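Local coordinates for Lmo0488 protein (Listeria monocytogenes serovar 1/2a, PDB 5TED) that senses shikimate through this effector-binding domain of QuiR, a LysR-type transcriptional regulator, and thereby activates transcription of protocatechuate biosynthesis genes, at residues 23-28 and 194-199; 69-74 and 180-185; 92-97 and 169-174; 107-112 and 134-139. One frame throughout, in Å; residues are numbered along the deposited sequence.

The chain is the effector-binding domain of a LysR-type regulator, and the four contacts spread along it. Contact 1 packs two helices, and contact 2 pairs two strands about 16 Å away, centre to centre. The two touch: Lys197, on the helix of contact 1, forms a salt bridge to Glu70 of contact 2 (NZ to OE1, 2.6 Å). Contact 3 lies on the other side of the chain's centre from both, yet strands 69-84 and 165-170 are neighbours in one sheet, which connects it with contact 2. Contact 4 holds shikimate directly; its nearest atoms are about 8 Å from contact 3 and 11 Å from contact 2.

Contact 1: residues 23-28 and 194-199; sequences QNFTKV and KAFKDF
Phe25, near the end of helix 17-26, points its side chain at helix 191-208 and has the largest share of the contact. With CG anti to the backbone N (chi1 -178°), the ring reaches straight across. Its CB sits over the face of the Phe199 ring as a CH-pi contact, 4.0 Å from the centroid. Next along, Phe25 CG meets Phe196 CD1 at 3.7 Å, while Phe25 CD1 lies against CG of Phe199, also at 3.7 Å. Farther out, Phe25 CE1 comes to 3.5 Å from Phe196 CA, and Phe25 CZ ends among the backbone N and CA of Phe196, with the methyl of Ala195 close by. Phe196 turns its edge to the face of Phe25 in a T-shaped pair, planes 87° apart and centroids 5.1 Å apart; its CB also lies over that face. Phe199 meets Phe25 obliquely, and its CZ touches CB of Asn24 at 3.6 Å. Beyond the segments, His31 stacks on Phe25, and Phe36 makes an edge-to-face pair with Phe196, so the aromatic cluster runs on. The two segments thus meet through apolar, largely aromatic packing, with no hydrogen bond or salt bridge between them to fix the orientation.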
loop_
_atom_site.group_PDB
_atom_site.type_symbol
_atom_site.label_atom_id
_atom_site.label_comp_id
_atom_site.label_asym_id
_atom_site.label_seq_id
_atom_site.Cartn_x
_atom_site.Cartn_y
_atom_site.Cartn_z
ATOM N N GLN A 23 -7.378 -9.940 15.773
ATOM C CA GLN A 23 -7.991 -11.251 15.940
ATOM C C GLN A 23 -7.865 -11.728 17.389
ATOM O O GLN A 23 -8.843 -12.190 17.986
ATOM C CB GLN A 23 -7.364 -12.246 14.955
ATOM C CG GLN A 23 -8.113 -13.577 14.831
ATOM C CD GLN A 23 -7.808 -14.528 15.959
ATOM O OE1 GLN A 23 -6.679 -14.605 16.428
ATOM N NE2 GLN A 23 -8.814 -15.270 16.392
ATOM N N ASN A 24 -6.669 -11.602 17.979
ATOM C CA ASN A 24 -6.480 -12.064 19.352
ATOM C C ASN A 24 -7.226 -11.179 20.350
ATOM O O ASN A 24 -7.844 -11.686 21.295
ATOM C CB ASN A 24 -4.987 -12.126 19.690
ATOM C CG ASN A 24 -4.326 -13.413 19.198
ATOM O OD1 ASN A 24 -4.410 -14.442 19.869
ATOM N ND2 ASN A 24 -3.671 -13.366 18.035
ATOM N N PHE A 25 -7.229 -9.866 20.135
ATOM C CA PHE A 25 -8.013 -8.975 20.989
ATOM C C PHE A 25 -9.491 -9.358 21.005
ATOM O O PHE A 25 -10.130 -9.395 22.069
ATOM C CB PHE A 25 -7.846 -7.539 20.485
ATOM C CG PHE A 25 -8.573 -6.505 21.296
ATOM C CD1 PHE A 25 -8.099 -6.130 22.537
ATOM C CD2 PHE A 25 -9.676 -5.841 20.777
ATOM C CE1 PHE A 25 -8.736 -5.158 23.276
ATOM C CE2 PHE A 25 -10.310 -4.848 21.503
ATOM C CZ PHE A 25 -9.841 -4.507 22.760
ATOM N N THR A 26 -10.047 -9.664 19.837
ATOM C CA THR A 26 -11.484 -9.852 19.669
ATOM C C THR A 26 -11.965 -11.221 20.120
ATOM O O THR A 26 -13.186 -11.453 20.149
ATOM C CB THR A 26 -11.869 -9.608 18.199
ATOM O OG1 THR A 26 -11.459 -8.283 17.826
ATOM C CG2 THR A 26 -13.393 -9.702 18.003
ATOM N N LYS A 27 -11.053 -12.137 20.465
ATOM C CA LYS A 27 -11.486 -13.413 21.020
ATOM C C LYS A 27 -12.123 -13.234 22.385
ATOM O O LYS A 27 -12.984 -14.032 22.774
ATOM C CB LYS A 27 -10.296 -14.358 21.189
ATOM C CG LYS A 27 -9.610 -14.765 19.934
ATOM C CD LYS A 27 -8.202 -15.251 20.223
ATOM C CE LYS A 27 -8.180 -16.588 20.915
ATOM N NZ LYS A 27 -6.764 -17.021 21.103
ATOM N N VAL A 28 -11.731 -12.186 23.111
ATOM C CA VAL A 28 -12.262 -11.938 24.452
ATOM C C VAL A 28 -13.715 -11.494 24.379
ATOM O O VAL A 28 -14.073 -10.607 23.592
ATOM C CB VAL A 28 -11.403 -10.899 25.191
ATOM C CG1 VAL A 28 -11.874 -10.742 26.618
ATOM C CG2 VAL A 28 -9.939 -11.295 25.156
ATOM N N LYS A 194 -8.157 2.111 25.462
ATOM C CA LYS A 194 -7.252 1.720 26.533
ATOM C C LYS A 194 -7.112 0.206 26.609
ATOM O O LYS A 194 -6.002 -0.319 26.735
ATOM C CB LYS A 194 -7.750 2.307 27.855
ATOM C CG LYS A 194 -7.060 1.763 29.094
ATOM C CD LYS A 194 -5.606 2.198 29.179
ATOM C CE LYS A 194 -4.972 1.759 30.496
ATOM N NZ LYS A 194 -3.487 1.906 30.467
ATOM N N ALA A 195 -8.222 -0.519 26.505
ATOM C CA ALA A 195 -8.137 -1.969 26.541
ATOM C C ALA A 195 -7.266 -2.474 25.403
ATOM O O ALA A 195 -6.422 -3.352 25.605
ATOM C CB ALA A 195 -9.532 -2.594 26.479
ATOM N N PHE A 196 -7.425 -1.897 24.207
ATOM C CA PHE A 196 -6.612 -2.344 23.087
ATOM C C PHE A 196 -5.145 -1.954 23.246
ATOM O O PHE A 196 -4.254 -2.745 22.914
ATOM C CB PHE A 196 -7.149 -1.794 21.774
ATOM C CG PHE A 196 -6.390 -2.296 20.585
ATOM C CD1 PHE A 196 -6.593 -3.591 20.127
ATOM C CD2 PHE A 196 -5.459 -1.486 19.941
ATOM C CE1 PHE A 196 -5.894 -4.082 19.038
ATOM C CE2 PHE A 196 -4.754 -1.961 18.841
ATOM C CZ PHE A 196 -4.964 -3.266 18.396
ATOM N N LYS A 197 -4.874 -0.730 23.706
ATOM C CA LYS A 197 -3.493 -0.318 23.932
ATOM C C LYS A 197 -2.789 -1.272 24.889
ATOM O O LYS A 197 -1.704 -1.781 24.586
ATOM C CB LYS A 197 -3.446 1.112 24.469
ATOM C CG LYS A 197 -2.032 1.642 24.742
ATOM C CD LYS A 197 -2.092 3.009 25.446
ATOM C CE LYS A 197 -0.700 3.571 25.699
ATOM N NZ LYS A 197 -0.804 4.925 26.318
ATOM N N ASP A 198 -3.391 -1.517 26.058
ATOM C CA ASP A 198 -2.770 -2.413 27.031
ATOM C C ASP A 198 -2.594 -3.817 26.463
ATOM O O ASP A 198 -1.540 -4.447 26.644
ATOM C CB ASP A 198 -3.610 -2.472 28.309
ATOM C CG ASP A 198 -3.614 -1.159 29.078
ATOM O OD1 ASP A 198 -2.778 -0.276 28.783
ATOM O OD2 ASP A 198 -4.445 -1.025 30.003
ATOM N N PHE A 199 -3.618 -4.330 25.785
ATOM C CA PHE A 199 -3.507 -5.647 25.173
ATOM C C PHE A 199 -2.345 -5.707 24.194
ATOM O O PHE A 199 -1.538 -6.652 24.218
ATOM C CB PHE A 199 -4.807 -6.021 24.466
ATOM C CG PHE A 199 -4.628 -7.119 23.471
ATOM C CD1 PHE A 199 -4.686 -8.435 23.866
ATOM C CD2 PHE A 199 -4.405 -6.824 22.140
ATOM C CE1 PHE A 199 -4.496 -9.453 22.947
ATOM C CE2 PHE A 199 -4.225 -7.828 21.217
ATOM C CZ PHE A 199 -4.273 -9.145 21.620
#

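Contact 2: residues 69-74 and 180-185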
loop_
_atom_site.group_PDB
_atom_site.type_symbol
_atom_site.label_atom_id
_atom_site.label_comp_id
_atom_site.label_asym_id
_atom_site.label_seq_id
_atom_site.Cartn_x
_atom_site.Cartn_y
_atom_site.Cartn_z
ATOM N N ILE A 69 3.551 13.241 22.122
ATOM C CA ILE A 69 3.216 11.881 21.718
ATOM C C ILE A 69 4.001 10.912 22.582
ATOM O O ILE A 69 5.211 11.080 22.773
ATOM C CB ILE A 69 3.498 11.651 20.227
ATOM C CG1 ILE A 69 2.602 12.568 19.391
ATOM C CG2 ILE A 69 3.216 10.211 19.860
ATOM C CD1 ILE A 69 2.848 12.489 17.940
ATOM N N GLU A 70 3.311 9.913 23.115
ATOM C CA GLU A 70 3.948 8.833 23.850
ATOM C C GLU A 70 4.210 7.678 22.897
ATOM O O GLU A 70 3.277 7.170 22.275
ATOM C CB GLU A 70 3.057 8.373 24.996
ATOM C CG GLU A 70 3.564 7.129 25.666
ATOM C CD GLU A 70 2.554 6.530 26.592
ATOM O OE1 GLU A 70 1.571 5.930 26.117
ATOM O OE2 GLU A 70 2.744 6.669 27.808
ATOM N N PHE A 71 5.468 7.256 22.791
ATOM C CA PHE A 71 5.852 6.111 21.972
ATOM C C PHE A 71 6.260 4.970 22.899
ATOM O O PHE A 71 7.127 5.159 23.756
ATOM C CB PHE A 71 7.019 6.456 21.043
ATOM C CG PHE A 71 6.721 7.540 20.032
ATOM C CD1 PHE A 71 6.963 8.877 20.338
ATOM C CD2 PHE A 71 6.233 7.225 18.772
ATOM C CE1 PHE A 71 6.716 9.891 19.406
ATOM C CE2 PHE A 71 5.990 8.232 17.823
ATOM C CZ PHE A 71 6.230 9.569 18.152
ATOM N N LEU A 72 5.612 3.813 22.764
ATOM C CA LEU A 72 5.970 2.626 23.534
ATOM C C LEU A 72 6.295 1.479 22.586
ATOM O O LEU A 72 5.541 1.234 21.630
ATOM C CB LEU A 72 4.846 2.206 24.511
ATOM C CG LEU A 72 4.573 3.221 25.636
ATOM C CD1 LEU A 72 3.383 2.820 26.437
ATOM C CD2 LEU A 72 5.771 3.321 26.548
ATOM N N PRO A 73 7.376 0.738 22.829
ATOM C CA PRO A 73 7.806 -0.280 21.862
ATOM C C PRO A 73 6.729 -1.340 21.666
ATOM O O PRO A 73 6.118 -1.812 22.625
ATOM C CB PRO A 73 9.078 -0.860 22.503
ATOM C CG PRO A 73 8.955 -0.551 23.957
ATOM C CD PRO A 73 8.205 0.748 24.045
ATOM N N LEU A 74 6.466 -1.688 20.404
ATOM C CA LEU A 74 5.447 -2.684 20.079
ATOM C C LEU A 74 6.013 -3.873 19.321
ATOM O O LEU A 74 5.770 -5.016 19.722
ATOM C CB LEU A 74 4.303 -2.052 19.267
ATOM C CG LEU A 74 3.212 -3.039 18.813
ATOM C CD1 LEU A 74 2.427 -3.604 19.991
ATOM C CD2 LEU A 74 2.269 -2.354 17.813
ATOM N N TYR A 180 6.503 1.393 17.146
ATOM C CA TYR A 180 5.937 1.848 18.407
ATOM C C TYR A 180 4.430 2.001 18.315
ATOM O O TYR A 180 3.882 2.295 17.253
ATOM C CB TYR A 180 6.546 3.192 18.824
ATOM C CG TYR A 180 8.017 3.087 19.068
ATOM C CD1 TYR A 180 8.918 3.093 18.003
ATOM C CD2 TYR A 180 8.519 2.959 20.355
ATOM C CE1 TYR A 180 10.283 2.983 18.211
ATOM C CE2 TYR A 180 9.892 2.838 20.575
ATOM C CZ TYR A 180 10.760 2.854 19.498
ATOM O OH TYR A 180 12.114 2.748 19.714
ATOM N N LEU A 181 3.766 1.765 19.442
ATOM C CA LEU A 181 2.379 2.147 19.618
ATOM C C LEU A 181 2.383 3.586 20.122
ATOM O O LEU A 181 2.980 3.882 21.165
ATOM C CB LEU A 181 1.665 1.206 20.596
ATOM C CG LEU A 181 0.137 1.292 20.717
ATOM C CD1 LEU A 181 -0.320 2.664 21.151
ATOM C CD2 LEU A 181 -0.512 0.924 19.415
ATOM N N ALA A 182 1.788 4.485 19.351
ATOM C CA ALA A 182 1.842 5.910 19.649
ATOM C C ALA A 182 0.456 6.418 20.031
ATOM O O ALA A 182 -0.552 5.996 19.450
ATOM C CB ALA A 182 2.403 6.690 18.451
ATOM N N SER A 183 0.414 7.314 21.026
ATOM C CA SER A 183 -0.823 7.922 21.501
ATOM C C SER A 183 -0.516 9.313 22.047
ATOM O O SER A 183 0.639 9.644 22.335
ATOM C CB SER A 183 -1.495 7.070 22.583
ATOM O OG SER A 183 -0.653 6.919 23.716
ATOM N N LEU A 184 -1.566 10.130 22.182
ATOM C CA LEU A 184 -1.399 11.471 22.738
ATOM C C LEU A 184 -1.159 11.383 24.234
ATOM O O LEU A 184 -1.953 10.790 24.966
ATOM C CB LEU A 184 -2.630 12.338 22.480
ATOM C CG LEU A 184 -2.828 12.960 21.109
ATOM C CD1 LEU A 184 -4.058 13.900 21.150
ATOM C CD2 LEU A 184 -1.557 13.697 20.679
ATOM N N LYS A 185 -0.088 12.020 24.695
ATOM C CA LYS A 185 0.263 11.962 26.102
ATOM C C LYS A 185 -0.764 12.702 26.961
ATOM O O LYS A 185 -1.270 13.762 26.583
ATOM C CB LYS A 185 1.657 12.565 26.297
ATOM C CG LYS A 185 2.458 11.970 27.432
ATOM C CD LYS A 185 3.913 12.434 27.382
ATOM C CE LYS A 185 4.668 11.755 26.233
ATOM N NZ LYS A 185 6.153 11.888 26.339
HETATM O O HOH W 1 1.497 4.836 23.443
HETATM O O HOH W 2 -0.594 8.293 26.281
#
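Two rings lie beside the strand pair and cross at about a right angle. Ile69 CG2 lies over one face of Phe71, toward the rim and 3.5 Å above the plane, and Tyr180 CB comes to the ring's edge; Tyr62 adds an edge-to-face partner. Phe71 CD2 also touches Ala182 CB at 3.9 Å, obliquely. The Tyr180 ring runs across the other strand, its CD2 3.5 Å from Pro73 N. Four backbone bonds join the strands through the pairs Glu70-Ser183 and Leu72-Leu181; the one from Glu70 N to Ser183 O (2.8 Å) comes in nearly along the C=O axis. On the face of Glu70 and Ser183, two waters bridge Glu70 OE1 and Ser183 OG; one holds OE1 only weakly, and the other also reaches Leu181 O at 2.9 Å. Lys197 of helix 191-208 forms a salt bridge with the same Glu70 OE1, which probably stabilises the carboxylate's negative charge. The arrangement is regular antiparallel pairing within the central mixed sheet of a LysR substrate-binding domain, a fold of the periplasmic-binding-protein type, with helices 43-51 and 191-208 packed on its two faces.

Contact 3: residues 92-97 and 169-174; sequences YDSIDL and SINEPK
Ser169 begins a short parallel beta pairing of strand 165-170 with strand 94-95, at the margin of a mixed sheet in the effector-binding domain. Its N gives a weak bond to Asp93 O, and its O accepts from Ile95 N at 3.0 Å, nearly along the C=O axis; its OG lies 3.2 Å from Ser94 CB. Ile170 shares with Ile95 the face that packs on Val81 of strand 69-84. Asn171 follows and bonds with both backbone and side chain: its N reaches Ile95 O at 2.8 Å, in the carbonyl plane, while its side chain, with CG anti to the carbonyl carbon (chi1 -62°), points at the other strand so that ND2 donates to Ser94 OG at 2.9 Å, with the hydroxyl in the amide plane. A water also accepts from ND2. Asp96 crosses Asn171 at about a right angle, OD1 coming 3.3 Å from Asn171 CB and taking a weak bond from Glu172 N. Glu172 O receives a straight bond of 2.7 Å from Leu97 N (N-H...O angle 172°). A cis peptide bond then leads into Pro173, whose ring, with Leu97, meets Leu121 of helix 115-124; here Pro173 CD touches Leu97 CB at 3.7 Å.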
loop_
_atom_site.group_PDB
_atom_site.type_symbol
_atom_site.label_atom_id
_atom_site.label_comp_id
_atom_site.label_asym_id
_atom_site.label_seq_id
_atom_site.Cartn_x
_atom_site.Cartn_y
_atom_site.Cartn_z
ATOM N N TYR A 92 25.738 -13.071 -3.567
ATOM C CA TYR A 92 25.977 -13.191 -2.139
ATOM C C TYR A 92 24.699 -13.585 -1.410
ATOM O O TYR A 92 23.591 -13.480 -1.943
ATOM C CB TYR A 92 26.506 -11.867 -1.572
ATOM C CG TYR A 92 27.677 -11.302 -2.352
ATOM C CD1 TYR A 92 28.894 -11.975 -2.397
ATOM C CD2 TYR A 92 27.561 -10.107 -3.057
ATOM C CE1 TYR A 92 29.973 -11.470 -3.119
ATOM C CE2 TYR A 92 28.635 -9.595 -3.781
ATOM C CZ TYR A 92 29.839 -10.282 -3.806
ATOM O OH TYR A 92 30.906 -9.781 -4.522
ATOM N N ASP A 93 24.871 -14.038 -0.168
ATOM C CA ASP A 93 23.743 -14.240 0.726
ATOM C C ASP A 93 23.675 -13.172 1.798
ATOM O O ASP A 93 22.594 -12.929 2.335
ATOM C CB ASP A 93 23.809 -15.617 1.402
ATOM C CG ASP A 93 23.694 -16.770 0.417
ATOM O OD1 ASP A 93 22.898 -16.688 -0.543
ATOM O OD2 ASP A 93 24.413 -17.777 0.609
ATOM N N SER A 94 24.795 -12.525 2.105
ATOM C CA SER A 94 24.849 -11.422 3.052
ATOM C C SER A 94 25.927 -10.456 2.589
ATOM O O SER A 94 26.905 -10.862 1.958
ATOM C CB SER A 94 25.159 -11.921 4.471
ATOM O OG SER A 94 26.513 -12.345 4.552
ATOM N N ILE A 95 25.770 -9.183 2.948
ATOM C CA ILE A 95 26.670 -8.122 2.502
ATOM C C ILE A 95 26.784 -7.091 3.613
ATOM O O ILE A 95 26.000 -7.077 4.555
ATOM C CB ILE A 95 26.186 -7.434 1.200
ATOM C CG1 ILE A 95 24.833 -6.734 1.421
ATOM C CG2 ILE A 95 26.092 -8.433 0.055
ATOM C CD1 ILE A 95 24.424 -5.805 0.250
ATOM N N ASP A 96 27.793 -6.242 3.499
ATOM C CA ASP A 96 27.905 -5.013 4.265
ATOM C C ASP A 96 27.209 -3.916 3.481
ATOM O O ASP A 96 27.147 -3.969 2.250
ATOM C CB ASP A 96 29.369 -4.642 4.487
ATOM C CG ASP A 96 30.112 -5.667 5.332
ATOM O OD1 ASP A 96 29.455 -6.415 6.092
ATOM O OD2 ASP A 96 31.354 -5.736 5.211
ATOM N N LEU A 97 26.639 -2.942 4.195
ATOM C CA LEU A 97 25.925 -1.887 3.480
ATOM C C LEU A 97 26.845 -1.184 2.488
ATOM O O LEU A 97 26.419 -0.815 1.385
ATOM C CB LEU A 97 25.304 -0.885 4.457
ATOM C CG LEU A 97 24.223 0.059 3.926
ATOM C CD1 LEU A 97 23.123 -0.734 3.232
ATOM C CD2 LEU A 97 23.637 0.877 5.078
ATOM N N SER A 169 20.865 -10.329 3.736
ATOM C CA SER A 169 20.973 -9.840 5.100
ATOM C C SER A 169 22.159 -8.886 5.196
ATOM O O SER A 169 23.119 -8.978 4.424
ATOM C CB SER A 169 21.098 -11.008 6.091
ATOM O OG SER A 169 22.359 -11.634 5.992
ATOM N N ILE A 170 22.068 -7.951 6.140
ATOM C CA ILE A 170 23.051 -6.890 6.318
ATOM C C ILE A 170 23.947 -7.262 7.494
ATOM O O ILE A 170 23.508 -7.278 8.651
ATOM C CB ILE A 170 22.376 -5.528 6.551
ATOM C CG1 ILE A 170 21.537 -5.105 5.332
ATOM C CG2 ILE A 170 23.411 -4.476 6.914
ATOM C CD1 ILE A 170 20.682 -3.864 5.566
ATOM N N ASN A 171 25.225 -7.503 7.212
ATOM C CA ASN A 171 26.162 -7.795 8.290
ATOM C C ASN A 171 26.517 -6.522 9.050
ATOM O O ASN A 171 26.259 -6.415 10.249
ATOM C CB ASN A 171 27.414 -8.475 7.731
ATOM C CG ASN A 171 27.102 -9.808 7.070
ATOM O OD1 ASN A 171 26.268 -10.578 7.562
ATOM N ND2 ASN A 171 27.774 -10.093 5.962
ATOM N N GLU A 172 27.074 -5.536 8.354
ATOM C CA GLU A 172 27.451 -4.258 8.952
ATOM C C GLU A 172 26.909 -3.073 8.121
ATOM O O GLU A 172 26.870 -3.144 6.891
ATOM C CB GLU A 172 28.980 -4.174 9.052
ATOM C CG GLU A 172 29.518 -2.972 9.805
ATOM C CD GLU A 172 29.530 -3.182 11.310
ATOM O OE1 GLU A 172 29.459 -4.351 11.751
ATOM O OE2 GLU A 172 29.609 -2.174 12.046
ATOM N N PRO A 173 26.462 -1.994 8.785
ATOM C CA PRO A 173 26.304 -1.828 10.234
ATOM C C PRO A 173 24.979 -2.436 10.706
ATOM O O PRO A 173 24.038 -2.482 9.928
ATOM C CB PRO A 173 26.312 -0.312 10.418
ATOM C CG PRO A 173 25.777 0.224 9.130
ATOM C CD PRO A 173 26.131 -0.759 8.048
ATOM N N LYS A 174 24.903 -2.903 11.947
ATOM C CA LYS A 174 23.696 -3.519 12.471
ATOM C C LYS A 174 23.022 -2.588 13.463
ATOM O O LYS A 174 23.653 -2.119 14.413
HETATM O O HOH W 3 29.621 -9.335 4.624
#

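Contact 4: residues 107-112 and 134-139. With SKM ((3R,4S,5R)-3,4,5-trihydroxycyclohex-1-ene-1-carboxylic acid), chain D.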
loop_
_atom_site.group_PDB
_atom_site.type_symbol
_atom_site.label_atom_id
_atom_site.label_comp_id
_atom_site.label_asym_id
_atom_site.label_seq_id
_atom_site.Cartn_x
_atom_site.Cartn_y
_atom_site.Cartn_z
ATOM N N PHE A 107 14.838 4.534 -3.154
ATOM C CA PHE A 107 14.957 5.021 -1.787
ATOM C C PHE A 107 13.592 5.400 -1.229
ATOM O O PHE A 107 12.683 5.769 -1.977
ATOM C CB PHE A 107 15.883 6.245 -1.753
ATOM C CG PHE A 107 16.913 6.222 -0.647
ATOM C CD1 PHE A 107 17.958 5.321 -0.676
ATOM C CD2 PHE A 107 16.853 7.137 0.400
ATOM C CE1 PHE A 107 18.927 5.320 0.328
ATOM C CE2 PHE A 107 17.799 7.133 1.407
ATOM C CZ PHE A 107 18.842 6.218 1.371
ATOM N N PHE A 108 13.444 5.290 0.093
ATOM C CA PHE A 108 12.223 5.772 0.730
ATOM C C PHE A 108 12.164 7.292 0.701
ATOM O O PHE A 108 13.173 7.968 0.921
ATOM C CB PHE A 108 12.141 5.291 2.179
ATOM C CG PHE A 108 11.680 3.862 2.316
ATOM C CD1 PHE A 108 10.378 3.506 2.018
ATOM C CD2 PHE A 108 12.572 2.867 2.705
ATOM C CE1 PHE A 108 9.958 2.182 2.124
ATOM C CE2 PHE A 108 12.159 1.552 2.806
ATOM C CZ PHE A 108 10.855 1.210 2.521
ATOM N N SER A 109 10.974 7.831 0.440
ATOM C CA SER A 109 10.785 9.278 0.453
ATOM C C SER A 109 10.901 9.821 1.877
ATOM O O SER A 109 10.893 9.077 2.856
ATOM C CB SER A 109 9.420 9.651 -0.120
ATOM O OG SER A 109 8.408 9.032 0.645
ATOM N N ASP A 110 10.997 11.153 1.973
ATOM C CA ASP A 110 11.144 11.848 3.249
ATOM C C ASP A 110 9.971 11.618 4.191
ATOM O O ASP A 110 10.113 11.842 5.395
ATOM C CB ASP A 110 11.285 13.355 3.024
ATOM C CG ASP A 110 12.467 13.712 2.158
ATOM O OD1 ASP A 110 13.427 12.918 2.083
ATOM O OD2 ASP A 110 12.427 14.789 1.530
ATOM N N THR A 111 8.798 11.255 3.665
ATOM C CA THR A 111 7.653 10.982 4.526
ATOM C C THR A 111 7.838 9.715 5.360
ATOM O O THR A 111 7.095 9.509 6.327
ATOM C CB THR A 111 6.383 10.863 3.682
ATOM O OG1 THR A 111 6.551 9.828 2.703
ATOM C CG2 THR A 111 6.076 12.179 2.968
ATOM N N SER A 112 8.811 8.872 5.021
ATOM C CA SER A 112 8.968 7.574 5.672
ATOM C C SER A 112 9.616 7.732 7.042
ATOM O O SER A 112 10.723 8.271 7.154
ATOM C CB SER A 112 9.818 6.642 4.811
ATOM O OG SER A 112 9.980 5.402 5.467
ATOM N N TYR A 134 12.531 7.860 -5.716
ATOM C CA TYR A 134 11.927 7.706 -4.401
ATOM C C TYR A 134 10.566 7.036 -4.524
ATOM O O TYR A 134 9.851 7.216 -5.523
ATOM C CB TYR A 134 11.757 9.054 -3.679
ATOM C CG TYR A 134 13.053 9.773 -3.311
ATOM C CD1 TYR A 134 13.704 9.508 -2.115
ATOM C CD2 TYR A 134 13.609 10.734 -4.153
ATOM C CE1 TYR A 134 14.869 10.179 -1.760
ATOM C CE2 TYR A 134 14.777 11.406 -3.807
ATOM C CZ TYR A 134 15.403 11.119 -2.612
ATOM O OH TYR A 134 16.557 11.764 -2.248
ATOM N N VAL A 135 10.218 6.249 -3.498
ATOM C CA VAL A 135 8.877 5.687 -3.335
ATOM C C VAL A 135 8.538 5.734 -1.851
ATOM O O VAL A 135 9.418 5.767 -0.985
ATOM C CB VAL A 135 8.723 4.230 -3.853
ATOM C CG1 VAL A 135 9.534 3.999 -5.109
ATOM C CG2 VAL A 135 9.100 3.232 -2.791
ATOM N N GLU A 136 7.242 5.698 -1.557
ATOM C CA GLU A 136 6.780 5.703 -0.175
ATOM C C GLU A 136 6.414 4.315 0.332
ATOM O O GLU A 136 6.845 3.919 1.417
ATOM C CB GLU A 136 5.583 6.643 -0.007
ATOM C CG GLU A 136 5.051 6.624 1.423
ATOM C CD GLU A 136 3.979 7.669 1.674
ATOM O OE1 GLU A 136 2.787 7.292 1.729
ATOM O OE2 GLU A 136 4.343 8.874 1.789
ATOM N N GLU A 137 5.653 3.559 -0.439
ATOM C CA GLU A 137 5.080 2.308 0.030
ATOM C C GLU A 137 5.909 1.105 -0.431
ATOM O O GLU A 137 6.584 1.148 -1.462
ATOM C CB GLU A 137 3.629 2.219 -0.440
ATOM C CG GLU A 137 2.917 0.986 -0.010
ATOM C CD GLU A 137 2.959 -0.077 -1.061
ATOM O OE1 GLU A 137 3.373 0.249 -2.198
ATOM O OE2 GLU A 137 2.586 -1.224 -0.748
ATOM N N ASP A 138 5.851 0.019 0.351
ATOM C CA ASP A 138 6.841 -1.049 0.208
ATOM C C ASP A 138 6.598 -1.898 -1.023
ATOM O O ASP A 138 7.557 -2.335 -1.665
ATOM C CB ASP A 138 6.860 -1.918 1.461
ATOM C CG ASP A 138 6.942 -1.086 2.718
ATOM O OD1 ASP A 138 5.897 -0.537 3.112
ATOM O OD2 ASP A 138 8.052 -0.953 3.270
ATOM N N THR A 139 5.336 -2.171 -1.374
ATOM C CA THR A 139 5.151 -3.020 -2.546
ATOM C C THR A 139 5.603 -2.302 -3.812
ATOM O O THR A 139 6.151 -2.949 -4.709
ATOM C CB THR A 139 3.701 -3.511 -2.668
ATOM O OG1 THR A 139 2.867 -2.444 -3.099
ATOM C CG2 THR A 139 3.201 -3.979 -1.313
HETATM O O12 SKM D . 5.916 1.343 4.831
HETATM C C8 SKM D . 7.015 2.152 4.422
HETATM C C6 SKM D . 6.695 3.487 4.442
HETATM O O7 SKM D . 7.802 4.294 4.041
HETATM C C5 SKM D . 6.261 4.041 5.937
HETATM C C4 SKM D . 7.227 3.683 6.981
HETATM C C1 SKM D . 7.266 4.419 8.329
HETATM O O2 SKM D . 6.734 5.563 8.414
HETATM O O3 SKM D . 7.842 3.890 9.328
HETATM C C10 SKM D . 8.217 2.448 6.729
HETATM C C9 SKM D . 8.328 1.846 5.436
HETATM O O11 SKM D . 8.438 0.488 5.600
#
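Phe108 and Asp138 cross obliquely beside the bound shikimate, ring and carboxylate planes 63° apart. The ring of Phe108 has Glu136 O in its plane at the edge, and its CZ lies 3.6 Å from Asp138 OD2. The Asp138 carboxylate takes two ligand hydroxyls at once, one on each oxygen: SKM O12 donates to OD1 at 2.5 Å and SKM O11 to OD2 at 2.8 Å. The third hydroxyl, O7, accepts from Ser112 OG and donates to Glu136 O, each at 2.8 Å, so it is gripped from both segments. Phe108 CD1 approaches the same O7 at 3.4 Å. Thr111 and Glu136 meet at about a right angle: the extended Glu136 chain, CG anti to the backbone N (chi1 178°), brings OE2 to Thr111 OG1 at 2.6 Å, the hydroxyl donating to the anti lone pair. Ser109 OG in turn donates to Thr111 OG1, and Tyr11 binds the other carboxylate oxygen of Glu136, fixing its rotation. Behind the pocket, Val135 N donates to Phe107 O at 2.9 Å and Ser109 N to Val135 O, the parallel pairing of strands 104-108 and 130-135. They form a beta-alpha-beta unit with helix 115-124; the ligand sits at the strand ends, where helix 138-146 begins, and Tyr134 extends the sheet to a strand of the second subunit.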